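ANGPTL4 C-terminal chain (Homo sapiens, PDB 6U1U) is the fibrinogen-like C-terminal domain of a secreted protein that mediates lipoprotein lipase inactivation and so helps regulate triglyceride clearance from blood. Local coordinates at residues Phe105-Gly110 / Tyr116-Thr121; Gly38-Ile43 / Asn86-Val91; Phe53-Glu58 / Ala62-Pro67; Gly163-Gly168 / Ser173-Gln178. All blocks are in the same frame, centred on the assembly; numbering follows the deposited sequence.

Interaction 1: Phe105-Gly110 / Tyr116-Thr121; sequences FSVHLG and YSLQLT. With PLM (palmitic acid), chain B.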
# COMPACT_ATOMS: atom_id res chain seq x y z
N PHE A 105 11.36 -1.19 -0.55
CA PHE A 105 11.64 -0.78 -1.94
C PHE A 105 11.72 0.74 -2.01
O PHE A 105 10.96 1.38 -1.33
CB PHE A 105 10.49 -1.18 -2.87
CG PHE A 105 10.10 -2.63 -2.80
CD1 PHE A 105 10.78 -3.57 -3.53
CD2 PHE A 105 9.08 -3.04 -1.98
CE1 PHE A 105 10.44 -4.91 -3.45
CE2 PHE A 105 8.75 -4.37 -1.90
CZ PHE A 105 9.42 -5.30 -2.63
N SER A 106 12.58 1.26 -2.86
CA SER A 106 12.61 2.69 -3.09
C SER A 106 11.60 3.01 -4.19
O SER A 106 11.59 2.34 -5.21
CB SER A 106 14.01 3.15 -3.52
OG SER A 106 14.89 2.96 -2.43
N VAL A 107 10.71 3.97 -3.96
CA VAL A 107 9.68 4.33 -4.93
C VAL A 107 9.56 5.85 -5.03
O VAL A 107 9.98 6.59 -4.14
CB VAL A 107 8.28 3.75 -4.55
CG1 VAL A 107 8.38 2.24 -4.34
CG2 VAL A 107 7.73 4.42 -3.27
N HIS A 108 8.94 6.30 -6.13
CA HIS A 108 8.28 7.59 -6.17
C HIS A 108 6.78 7.38 -6.30
O HIS A 108 6.32 6.35 -6.82
CB HIS A 108 8.79 8.45 -7.35
CG HIS A 108 10.20 8.92 -7.19
ND1 HIS A 108 11.29 8.11 -7.42
CD2 HIS A 108 10.70 10.13 -6.84
CE1 HIS A 108 12.40 8.80 -7.21
NE2 HIS A 108 12.07 10.02 -6.84
N LEU A 109 6.01 8.36 -5.85
CA LEU A 109 4.55 8.27 -5.91
C LEU A 109 4.03 9.52 -6.59
O LEU A 109 4.25 10.63 -6.09
CB LEU A 109 3.94 8.15 -4.52
CG LEU A 109 2.40 8.14 -4.50
CD1 LEU A 109 1.88 6.82 -5.10
CD2 LEU A 109 1.85 8.30 -3.08
N GLY A 110 3.32 9.34 -7.69
CA GLY A 110 2.72 10.48 -8.34
C GLY A 110 1.43 10.95 -7.66
O GLY A 110 0.84 10.27 -6.83
N TYR A 116 -2.26 8.48 -8.97
CA TYR A 116 -1.39 8.07 -7.85
C TYR A 116 -0.49 6.89 -8.26
O TYR A 116 -0.42 5.86 -7.58
CB TYR A 116 -2.23 7.72 -6.62
CG TYR A 116 -3.04 8.90 -6.09
CD1 TYR A 116 -2.42 9.96 -5.46
CD2 TYR A 116 -4.43 8.94 -6.24
CE1 TYR A 116 -3.15 11.04 -4.97
CE2 TYR A 116 -5.17 10.02 -5.74
CZ TYR A 116 -4.51 11.06 -5.12
OH TYR A 116 -5.21 12.12 -4.62
N SER A 117 0.22 7.07 -9.38
CA SER A 117 1.07 6.01 -9.90
C SER A 117 2.28 5.76 -9.02
O SER A 117 2.94 6.70 -8.55
CB SER A 117 1.59 6.36 -11.30
OG SER A 117 0.50 6.29 -12.22
N LEU A 118 2.61 4.49 -8.85
CA LEU A 118 3.87 4.09 -8.26
C LEU A 118 4.88 4.09 -9.39
O LEU A 118 4.65 3.48 -10.44
CB LEU A 118 3.78 2.72 -7.64
CG LEU A 118 4.51 2.37 -6.36
CD1 LEU A 118 4.33 3.45 -5.30
CD2 LEU A 118 3.95 1.03 -5.90
N GLN A 119 5.95 4.84 -9.19
CA GLN A 119 6.99 5.04 -10.19
C GLN A 119 8.24 4.29 -9.72
O GLN A 119 8.79 4.61 -8.66
CB GLN A 119 7.24 6.53 -10.37
CG GLN A 119 5.95 7.21 -10.87
CD GLN A 119 5.84 8.68 -10.53
OE1 GLN A 119 6.67 9.24 -9.81
NE2 GLN A 119 4.78 9.31 -11.03
N LEU A 120 8.59 3.27 -10.49
CA LEU A 120 9.70 2.40 -10.11
C LEU A 120 10.88 2.53 -11.08
O LEU A 120 10.66 2.55 -12.24
CB LEU A 120 9.18 0.96 -10.11
CG LEU A 120 7.94 0.70 -9.25
CD1 LEU A 120 7.49 -0.73 -9.37
CD2 LEU A 120 8.24 1.03 -7.81
N THR A 121 12.11 2.51 -10.56
CA THR A 121 13.26 2.37 -11.46
C THR A 121 13.34 0.95 -11.99
O THR A 121 12.70 0.03 -11.50
CB THR A 121 14.55 2.69 -10.74
OG1 THR A 121 14.73 1.72 -9.70
CG2 THR A 121 14.51 4.09 -10.16
C1 PLM B . 3.66 -10.58 -11.96
O1 PLM B . 2.46 -10.91 -12.11
O2 PLM B . 4.49 -11.28 -11.37
C2 PLM B . 4.13 -9.27 -12.58
C3 PLM B . 5.21 -8.47 -11.92
C4 PLM B . 5.01 -6.98 -12.09
C5 PLM B . 5.62 -6.10 -11.04
C6 PLM B . 4.92 -4.77 -10.82
C7 PLM B . 5.07 -4.22 -9.43
C8 PLM B . 4.01 -3.24 -8.97
C9 PLM B . 2.91 -3.89 -8.21
CA PLM B . 2.54 -3.23 -6.94
CB PLM B . 3.54 -3.29 -5.86
CC PLM B . 3.27 -2.29 -4.81
CD PLM B . 3.98 -2.50 -3.54
CE PLM B . 5.41 -2.82 -3.74
CF PLM B . 6.36 -1.71 -3.49
CG PLM B . 7.04 -1.25 -4.73
O HOH W 1 12.23 3.08 -7.70
O HOH W 2 11.26 5.63 -8.63
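V107 and L120 lie side by side and point the same way, CG1 of V107 standing 3.7 Å from CD2 of L120, while L118 slants across and brings its CD1 to 4.0 Å from V107 CB. The three share one face of an antiparallel pair of strands, and palmitic acid ends against it: its terminal carbon CG sits 3.8 Å from V107 CG1, and CD2 of L118 meets the chain further back, at CC. F105 CD2 completes this apolar seat, 3.4 Å from CF of the lipid.

H108 and Q119 occupy the reverse face as a hydrogen-bonded pair; H108 N to Q119 O spans 3.0 Å at a nearly straight 177°. With CG anti to the carbonyl carbon (chi1 -61°), Q119 lays its amide along the neighbouring strand: OE1 is 3.3 Å from H108 CB and NE2 is 3.6 Å from G110 CA, where a side chain on G110 would collide with it. The H108 imidazole leans the other way, and a water in its plane links ND1 to Q119 O. A second water joins S106 O to T121 N.

This hairpin continues the main sheet, with strand 87-94 bonded to 100-109 and strand 138-140 to 118-120. L109 packs on helix 75-82, and Y116 reaches both that helix and helix 57-62, its OH bonded to E76.

Interaction 2: Gly38-Ile43 / Asn86-Val91; sequences GGWTVI and NSRLAV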
# COMPACT_ATOMS: atom_id res chain seq x y z
N GLY A 38 14.73 5.73 11.93
CA GLY A 38 13.95 6.94 11.78
C GLY A 38 12.45 6.69 11.90
O GLY A 38 11.98 5.64 12.34
N GLY A 39 11.70 7.71 11.49
CA GLY A 39 10.24 7.70 11.63
C GLY A 39 9.61 7.24 10.33
O GLY A 39 9.98 7.70 9.26
N TRP A 40 8.62 6.35 10.45
CA TRP A 40 7.88 5.80 9.31
C TRP A 40 6.40 6.11 9.46
O TRP A 40 5.85 6.00 10.56
CB TRP A 40 8.01 4.28 9.25
CG TRP A 40 9.39 3.85 8.97
CD1 TRP A 40 10.43 3.74 9.90
CD2 TRP A 40 9.92 3.41 7.72
NE1 TRP A 40 11.58 3.28 9.26
CE2 TRP A 40 11.29 3.06 7.94
CE3 TRP A 40 9.39 3.25 6.43
CZ2 TRP A 40 12.13 2.59 6.92
CZ3 TRP A 40 10.25 2.78 5.40
CH2 TRP A 40 11.59 2.43 5.68
N THR A 41 5.75 6.51 8.37
CA THR A 41 4.29 6.70 8.42
C THR A 41 3.60 5.42 8.00
O THR A 41 3.90 4.89 6.94
CB THR A 41 3.88 7.80 7.46
OG1 THR A 41 4.60 8.99 7.81
CG2 THR A 41 2.33 8.01 7.54
N VAL A 42 2.67 4.93 8.82
CA VAL A 42 1.96 3.71 8.44
C VAL A 42 0.85 4.11 7.47
O VAL A 42 0.01 4.94 7.81
CB VAL A 42 1.35 3.01 9.67
CG1 VAL A 42 0.56 1.76 9.21
CG2 VAL A 42 2.47 2.65 10.69
N ILE A 43 0.84 3.52 6.27
CA ILE A 43 -0.17 3.90 5.29
C ILE A 43 -1.24 2.84 5.10
O ILE A 43 -2.28 3.13 4.47
CB ILE A 43 0.45 4.28 3.93
CG1 ILE A 43 1.00 3.05 3.20
CG2 ILE A 43 1.55 5.31 4.17
CD1 ILE A 43 1.43 3.37 1.70
N ASN A 86 11.98 10.81 -3.64
CA ASN A 86 12.27 9.38 -3.50
C ASN A 86 11.95 8.97 -2.07
O ASN A 86 12.27 9.69 -1.13
CB ASN A 86 13.76 9.13 -3.84
CG ASN A 86 14.09 7.65 -4.12
OD1 ASN A 86 13.21 6.83 -4.43
ND2 ASN A 86 15.39 7.32 -4.05
N SER A 87 11.26 7.83 -1.92
CA SER A 87 10.74 7.41 -0.63
C SER A 87 11.00 5.93 -0.44
O SER A 87 11.00 5.16 -1.40
CB SER A 87 9.22 7.70 -0.53
OG SER A 87 8.97 9.09 -0.67
N ARG A 88 11.22 5.52 0.81
CA ARG A 88 11.28 4.09 1.11
C ARG A 88 9.88 3.58 1.42
O ARG A 88 9.18 4.16 2.25
CB ARG A 88 12.18 3.83 2.33
CG ARG A 88 13.55 4.51 2.22
CD ARG A 88 14.47 4.22 3.43
NE ARG A 88 15.79 4.75 3.14
CZ ARG A 88 16.16 6.00 3.37
NH1 ARG A 88 15.33 6.86 3.98
NH2 ARG A 88 17.38 6.41 3.02
N LEU A 89 9.49 2.50 0.75
CA LEU A 89 8.18 1.86 0.99
C LEU A 89 8.44 0.50 1.64
O LEU A 89 9.04 -0.29 1.02
CB LEU A 89 7.44 1.67 -0.34
CG LEU A 89 6.10 0.95 -0.27
CD1 LEU A 89 5.18 1.63 0.70
CD2 LEU A 89 5.45 0.90 -1.63
N ALA A 90 8.07 0.34 2.89
CA ALA A 90 8.22 -0.93 3.59
C ALA A 90 6.93 -1.73 3.50
O ALA A 90 5.84 -1.19 3.70
CB ALA A 90 8.59 -0.67 5.06
N VAL A 91 7.05 -3.03 3.19
CA VAL A 91 5.89 -3.89 3.04
C VAL A 91 6.11 -5.05 4.00
O VAL A 91 7.14 -5.74 3.90
CB VAL A 91 5.73 -4.39 1.60
CG1 VAL A 91 4.60 -5.43 1.52
CG2 VAL A 91 5.44 -3.20 0.65
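With CG of W40 anti to the carbonyl carbon (chi1 -66°), the indole swings out from strand 38-43 and its six-membered end comes to rest against R88 and A90. R88 places its own CG in the same way and then runs extended to NE, so that its aliphatic stem crosses the indole at about a right angle, with ring and guanidinium planes 69° apart. CH2 of W40 is 3.7 Å from R88 CB and 4.1 Å from R88 CD; CZ3 lies 3.6 Å from the backbone O of R88 and 3.8 Å from the A90 methyl. Apart from that carbonyl oxygen, what touches the far rim of the indole is hydrocarbon. The polar ends turn elsewhere: W40 NE1 gives its hydrogen bond to D37, and R88 NH1 makes a weak one to Q214.

I43 and L89 meet separately, on the reverse face. Although the CB of L89 points away from strand 38-43, its branch curls back until CD1 is 4.3 Å from CD1 of I43, a light apolar touch. L89 also touches the bound palmitic acid, so I43 probably backs it in a second layer from the lipid.

The two strands are not direct neighbours. Their axes approach to 9.0 Å at 61°, because strand 208-215 lies between them and pairs antiparallel with both. W40 therefore reaches past Q214, and I43 past M211 and I213, to arrive at strand 87-94. Strand 100-109 borders it beyond, with Q104 against W40 and R88, and helix 75-82 packs V78 on I43.

Interaction 3: Phe53-Glu58 / Ala62-Pro67; sequences FNRPWE and AGFGDP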
# COMPACT_ATOMS: atom_id res chain seq x y z
N PHE A 53 -12.50 -3.34 2.88
CA PHE A 53 -11.58 -2.66 1.97
C PHE A 53 -12.11 -2.61 0.55
O PHE A 53 -11.46 -2.03 -0.34
CB PHE A 53 -10.19 -3.35 2.00
CG PHE A 53 -9.27 -2.78 3.05
CD1 PHE A 53 -9.55 -2.98 4.40
CD2 PHE A 53 -8.11 -2.09 2.70
CE1 PHE A 53 -8.71 -2.46 5.39
CE2 PHE A 53 -7.23 -1.60 3.68
CZ PHE A 53 -7.54 -1.76 5.02
N ASN A 54 -13.32 -3.12 0.31
CA ASN A 54 -13.83 -3.10 -1.06
C ASN A 54 -14.59 -1.79 -1.27
O ASN A 54 -15.82 -1.72 -1.16
CB ASN A 54 -14.70 -4.31 -1.35
CG ASN A 54 -15.00 -4.40 -2.82
OD1 ASN A 54 -14.09 -4.26 -3.66
ND2 ASN A 54 -16.29 -4.55 -3.16
N ARG A 55 -13.80 -0.75 -1.51
CA ARG A 55 -14.33 0.63 -1.66
C ARG A 55 -13.90 1.29 -2.97
O ARG A 55 -12.93 0.88 -3.55
CB ARG A 55 -13.91 1.49 -0.47
CG ARG A 55 -14.04 0.80 0.87
CD ARG A 55 -14.25 1.74 2.02
NE ARG A 55 -14.22 1.02 3.26
CZ ARG A 55 -14.61 1.49 4.41
NH1 ARG A 55 -15.09 2.72 4.47
NH2 ARG A 55 -14.54 0.74 5.48
N PRO A 56 -14.62 2.35 -3.37
CA PRO A 56 -14.38 3.05 -4.60
C PRO A 56 -13.23 4.05 -4.52
O PRO A 56 -12.70 4.25 -3.50
CB PRO A 56 -15.69 3.79 -4.90
CG PRO A 56 -16.53 3.63 -3.66
CD PRO A 56 -15.69 2.95 -2.61
N TRP A 57 -12.96 4.67 -5.65
CA TRP A 57 -11.83 5.61 -5.81
C TRP A 57 -11.81 6.68 -4.71
O TRP A 57 -10.79 6.89 -4.13
CB TRP A 57 -11.90 6.27 -7.18
CG TRP A 57 -10.73 7.16 -7.43
CD1 TRP A 57 -10.66 8.51 -7.26
CD2 TRP A 57 -9.43 6.75 -7.86
NE1 TRP A 57 -9.41 8.95 -7.57
CE2 TRP A 57 -8.63 7.90 -7.94
CE3 TRP A 57 -8.87 5.52 -8.18
CZ2 TRP A 57 -7.31 7.84 -8.34
CZ3 TRP A 57 -7.57 5.47 -8.59
CH2 TRP A 57 -6.80 6.62 -8.66
N GLU A 58 -12.94 7.32 -4.48
CA GLU A 58 -12.87 8.44 -3.55
C GLU A 58 -12.49 8.01 -2.16
O GLU A 58 -11.86 8.77 -1.41
CB GLU A 58 -14.22 9.18 -3.51
CG GLU A 58 -14.48 10.03 -4.77
CD GLU A 58 -13.41 11.09 -5.02
OE1 GLU A 58 -13.03 11.80 -4.06
OE2 GLU A 58 -12.92 11.21 -6.17
N ALA A 62 -9.29 9.43 -0.14
CA ALA A 62 -9.42 10.15 1.12
C ALA A 62 -8.91 9.36 2.33
O ALA A 62 -8.52 9.96 3.34
CB ALA A 62 -10.89 10.50 1.38
N GLY A 63 -8.96 8.04 2.26
CA GLY A 63 -8.63 7.20 3.39
C GLY A 63 -9.88 6.66 4.08
O GLY A 63 -10.98 7.23 3.97
N PHE A 64 -9.71 5.55 4.80
CA PHE A 64 -10.83 4.92 5.49
C PHE A 64 -10.32 3.96 6.55
O PHE A 64 -9.14 3.58 6.58
CB PHE A 64 -11.77 4.18 4.52
CG PHE A 64 -11.09 3.10 3.70
CD1 PHE A 64 -10.97 1.81 4.22
CD2 PHE A 64 -10.64 3.35 2.42
CE1 PHE A 64 -10.35 0.80 3.50
CE2 PHE A 64 -10.00 2.34 1.67
CZ PHE A 64 -9.87 1.07 2.20
N GLY A 65 -11.24 3.55 7.43
CA GLY A 65 -10.94 2.55 8.44
C GLY A 65 -10.77 3.14 9.83
O GLY A 65 -11.14 4.28 10.11
N ASP A 66 -10.15 2.34 10.70
CA ASP A 66 -10.03 2.64 12.13
C ASP A 66 -8.58 2.98 12.42
O ASP A 66 -7.73 2.09 12.35
CB ASP A 66 -10.46 1.41 12.95
CG ASP A 66 -10.42 1.63 14.47
OD1 ASP A 66 -9.94 2.69 14.95
OD2 ASP A 66 -10.90 0.72 15.20
N PRO A 67 -8.25 4.23 12.76
CA PRO A 67 -6.84 4.57 13.06
C PRO A 67 -6.26 3.76 14.23
O PRO A 67 -5.04 3.59 14.30
CB PRO A 67 -6.91 6.07 13.38
CG PRO A 67 -8.10 6.53 12.51
CD PRO A 67 -9.11 5.42 12.71
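F64 drives its edge into the face of F53: the ring centroids are 5.0 Å apart with planes at 77°, a T-shaped pair in which CE1 of F64 hangs over the centre of the F53 ring. R55 lies over a face of F64, its CD 3.9 Å from the ring centroid in a CH-pi contact. Beyond CD the guanidinium runs nearly parallel to the ring, planes 13° apart, with NE 3.5 Å from F64 CD1. A bond from NE to D52 O fixes the group there. F64 reaches both partners with CG between its backbone N and carbonyl carbon (chi1 58°). With a leucine in place of F53, the edge of F64 would probably lose the flat surface it rests on, and R46 its cation-pi partner.

The other end is far looser. E58 and A62 sit exposed on the helix, joined by a single backbone bond, A62 N to E58 O at 2.9 Å, and G63 breaks the helix just after.

The contact folds the loop leading into helix 57-62 back over the strand that follows it. F64 pairs with W72 of strand 71-72 and takes Y60 edge-to-face, while F53 touches N176 in a more distant loop.

Interaction 4: Gly163-Gly168 / Ser173-Gln178; sequences GGWWFG and SNLNGQ. With PLM (palmitic acid), chain B.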
# COMPACT_ATOMS: atom_id res chain seq x y z
N GLY A 163 -11.09 -4.52 -3.68
CA GLY A 163 -10.22 -3.49 -3.12
C GLY A 163 -9.59 -2.61 -4.17
O GLY A 163 -10.00 -2.56 -5.33
N GLY A 164 -8.60 -1.84 -3.72
CA GLY A 164 -7.89 -0.92 -4.59
C GLY A 164 -6.39 -1.19 -4.50
O GLY A 164 -5.88 -1.49 -3.43
N TRP A 165 -5.73 -1.14 -5.64
CA TRP A 165 -4.32 -1.53 -5.64
C TRP A 165 -3.62 -1.00 -6.88
O TRP A 165 -4.25 -0.57 -7.84
CB TRP A 165 -4.16 -3.07 -5.59
CG TRP A 165 -2.79 -3.57 -5.21
CD1 TRP A 165 -1.94 -4.34 -5.97
CD2 TRP A 165 -2.14 -3.38 -3.94
NE1 TRP A 165 -0.80 -4.64 -5.25
CE2 TRP A 165 -0.89 -4.06 -4.01
CE3 TRP A 165 -2.49 -2.70 -2.77
CZ2 TRP A 165 0.02 -4.06 -2.95
CZ3 TRP A 165 -1.60 -2.73 -1.68
CH2 TRP A 165 -0.35 -3.40 -1.78
N TRP A 166 -2.28 -1.07 -6.83
CA TRP A 166 -1.44 -0.80 -8.00
C TRP A 166 -1.33 -2.10 -8.77
O TRP A 166 -0.37 -2.86 -8.65
CB TRP A 166 -0.06 -0.31 -7.56
CG TRP A 166 -0.07 1.02 -6.86
CD1 TRP A 166 -0.14 2.26 -7.44
CD2 TRP A 166 0.02 1.24 -5.45
NE1 TRP A 166 -0.10 3.25 -6.46
CE2 TRP A 166 -0.01 2.64 -5.24
CE3 TRP A 166 0.07 0.39 -4.34
CZ2 TRP A 166 0.03 3.21 -3.95
CZ3 TRP A 166 0.11 0.95 -3.07
CH2 TRP A 166 0.08 2.34 -2.88
N PHE A 167 -2.38 -2.38 -9.55
CA PHE A 167 -2.46 -3.66 -10.26
C PHE A 167 -1.57 -3.59 -11.52
O PHE A 167 -2.02 -3.35 -12.63
CB PHE A 167 -3.93 -3.94 -10.61
CG PHE A 167 -4.85 -4.23 -9.42
CD1 PHE A 167 -4.72 -5.39 -8.66
CD2 PHE A 167 -5.89 -3.37 -9.11
CE1 PHE A 167 -5.59 -5.64 -7.63
CE2 PHE A 167 -6.77 -3.63 -8.06
CZ PHE A 167 -6.62 -4.77 -7.32
N GLY A 168 -0.26 -3.78 -11.34
CA GLY A 168 0.63 -3.80 -12.50
C GLY A 168 0.39 -4.99 -13.42
O GLY A 168 0.53 -4.90 -14.64
N SER A 173 0.22 -9.00 -6.66
CA SER A 173 -0.09 -8.75 -5.25
C SER A 173 -1.39 -7.97 -5.18
O SER A 173 -1.82 -7.36 -6.15
CB SER A 173 0.98 -7.95 -4.55
OG SER A 173 1.22 -6.75 -5.30
N ASN A 174 -1.96 -7.97 -3.97
CA ASN A 174 -3.08 -7.12 -3.62
C ASN A 174 -3.21 -7.19 -2.12
O ASN A 174 -3.80 -8.14 -1.58
CB ASN A 174 -4.38 -7.56 -4.30
CG ASN A 174 -5.54 -6.69 -3.88
OD1 ASN A 174 -5.30 -5.65 -3.25
ND2 ASN A 174 -6.79 -7.09 -4.23
N LEU A 175 -2.63 -6.23 -1.39
CA LEU A 175 -2.76 -6.30 0.05
C LEU A 175 -4.08 -5.70 0.54
O LEU A 175 -4.36 -5.71 1.74
CB LEU A 175 -1.57 -5.62 0.72
CG LEU A 175 -0.22 -6.23 0.30
CD1 LEU A 175 0.90 -5.57 1.09
CD2 LEU A 175 -0.22 -7.73 0.53
N ASN A 176 -4.91 -5.21 -0.38
CA ASN A 176 -6.18 -4.59 -0.06
C ASN A 176 -7.36 -5.47 -0.50
O ASN A 176 -8.48 -4.98 -0.64
CB ASN A 176 -6.27 -3.20 -0.71
CG ASN A 176 -5.37 -2.18 -0.04
OD1 ASN A 176 -4.99 -2.36 1.12
ND2 ASN A 176 -5.02 -1.10 -0.76
N GLY A 177 -7.13 -6.77 -0.69
CA GLY A 177 -8.21 -7.66 -1.09
C GLY A 177 -9.09 -8.07 0.10
O GLY A 177 -9.00 -7.52 1.20
N GLN A 178 -9.96 -9.05 -0.14
CA GLN A 178 -10.92 -9.46 0.88
C GLN A 178 -10.22 -10.29 1.94
O GLN A 178 -9.45 -11.19 1.61
CB GLN A 178 -12.05 -10.27 0.22
CG GLN A 178 -13.25 -10.52 1.13
CD GLN A 178 -14.39 -11.23 0.39
OE1 GLN A 178 -14.50 -11.12 -0.83
NE2 GLN A 178 -15.21 -11.96 1.14
C1 PLM B . 3.66 -10.58 -11.96
O1 PLM B . 2.46 -10.91 -12.11
O2 PLM B . 4.49 -11.28 -11.37
C2 PLM B . 4.13 -9.27 -12.58
C3 PLM B . 5.21 -8.47 -11.92
C4 PLM B . 5.01 -6.98 -12.09
C5 PLM B . 5.62 -6.10 -11.04
C6 PLM B . 4.92 -4.77 -10.82
C7 PLM B . 5.07 -4.22 -9.43
C8 PLM B . 4.01 -3.24 -8.97
C9 PLM B . 2.91 -3.89 -8.21
CA PLM B . 2.54 -3.23 -6.94
CB PLM B . 3.54 -3.29 -5.86
CC PLM B . 3.27 -2.29 -4.81
CD PLM B . 3.98 -2.50 -3.54
CE PLM B . 5.41 -2.82 -3.74
CF PLM B . 6.36 -1.71 -3.49
CG PLM B . 7.04 -1.25 -4.73
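The W165 indole is packed on both faces. Over one lie N174 CA, 3.6 Å from the centroid of the five-membered ring in a CH-pi contact, and the backbone N of L175; over the opposite face stands CE3 of W166. At the rim, N176 ND2 is in the ring plane, 3.6 Å from CE3 of W165, and NE1 donates to S173 OG at 2.9 Å, the hydroxyl tilted 17° from that plane. CH2, at the far end, presses on L175 CG at 3.5 Å. CB of W165 sits over the centre of one face of the F167 ring, whose edge meets N174 ND2.

A chi1 of -164°, with CG anti to the backbone N, extends the indole into the turn N174-G177. That type I turn is braced from inside, since N174 OD1 accepts from N176 N in an Asx turn. N176 ND2 then donates to G164 O, 2.8 Å away and within the plane of its amide. A side chain on G163 would run into N176 O.

With an alanine at W165, S173 OG would lose its indole donor, and N174 and L175 would probably face a gap where the ring had packed, leaving the N176-G164 bond to do more of the joining.

Chemically, this is a buried indole whose one N-H is satisfied by S173 OG, set among amides that are taken up in turn: N176 by G164 and Q44, N174 ND2 by S162 O. The packing borders the lipid, for W166 O, next in the chain, lies 3.4 Å from CA of palmitic acid.

Overall arrangement
Interactions 1, 2 and 4 are buried, whereas interaction 3 runs out to the surface along one side. Interactions 1 and 2 belong to the same sheet: F105 and V107 bond to L89 and S87, but interaction 1 is a backbone-bonded hairpin and interaction 2 works by side chains reaching past an intervening strand. Interactions 3 and 4 rest largely on loop residues and aromatic rings, interaction 3 also using helix 57-62 and, from that sheet, strand 64-65; they meet where N54 OD1 bonds to G163 N. Palmitic acid lies against interactions 1 and 4, which are joined by the bond from W166 NE1 to Y116 O; interaction 2 touches it through L89, and interaction 3 stands well away.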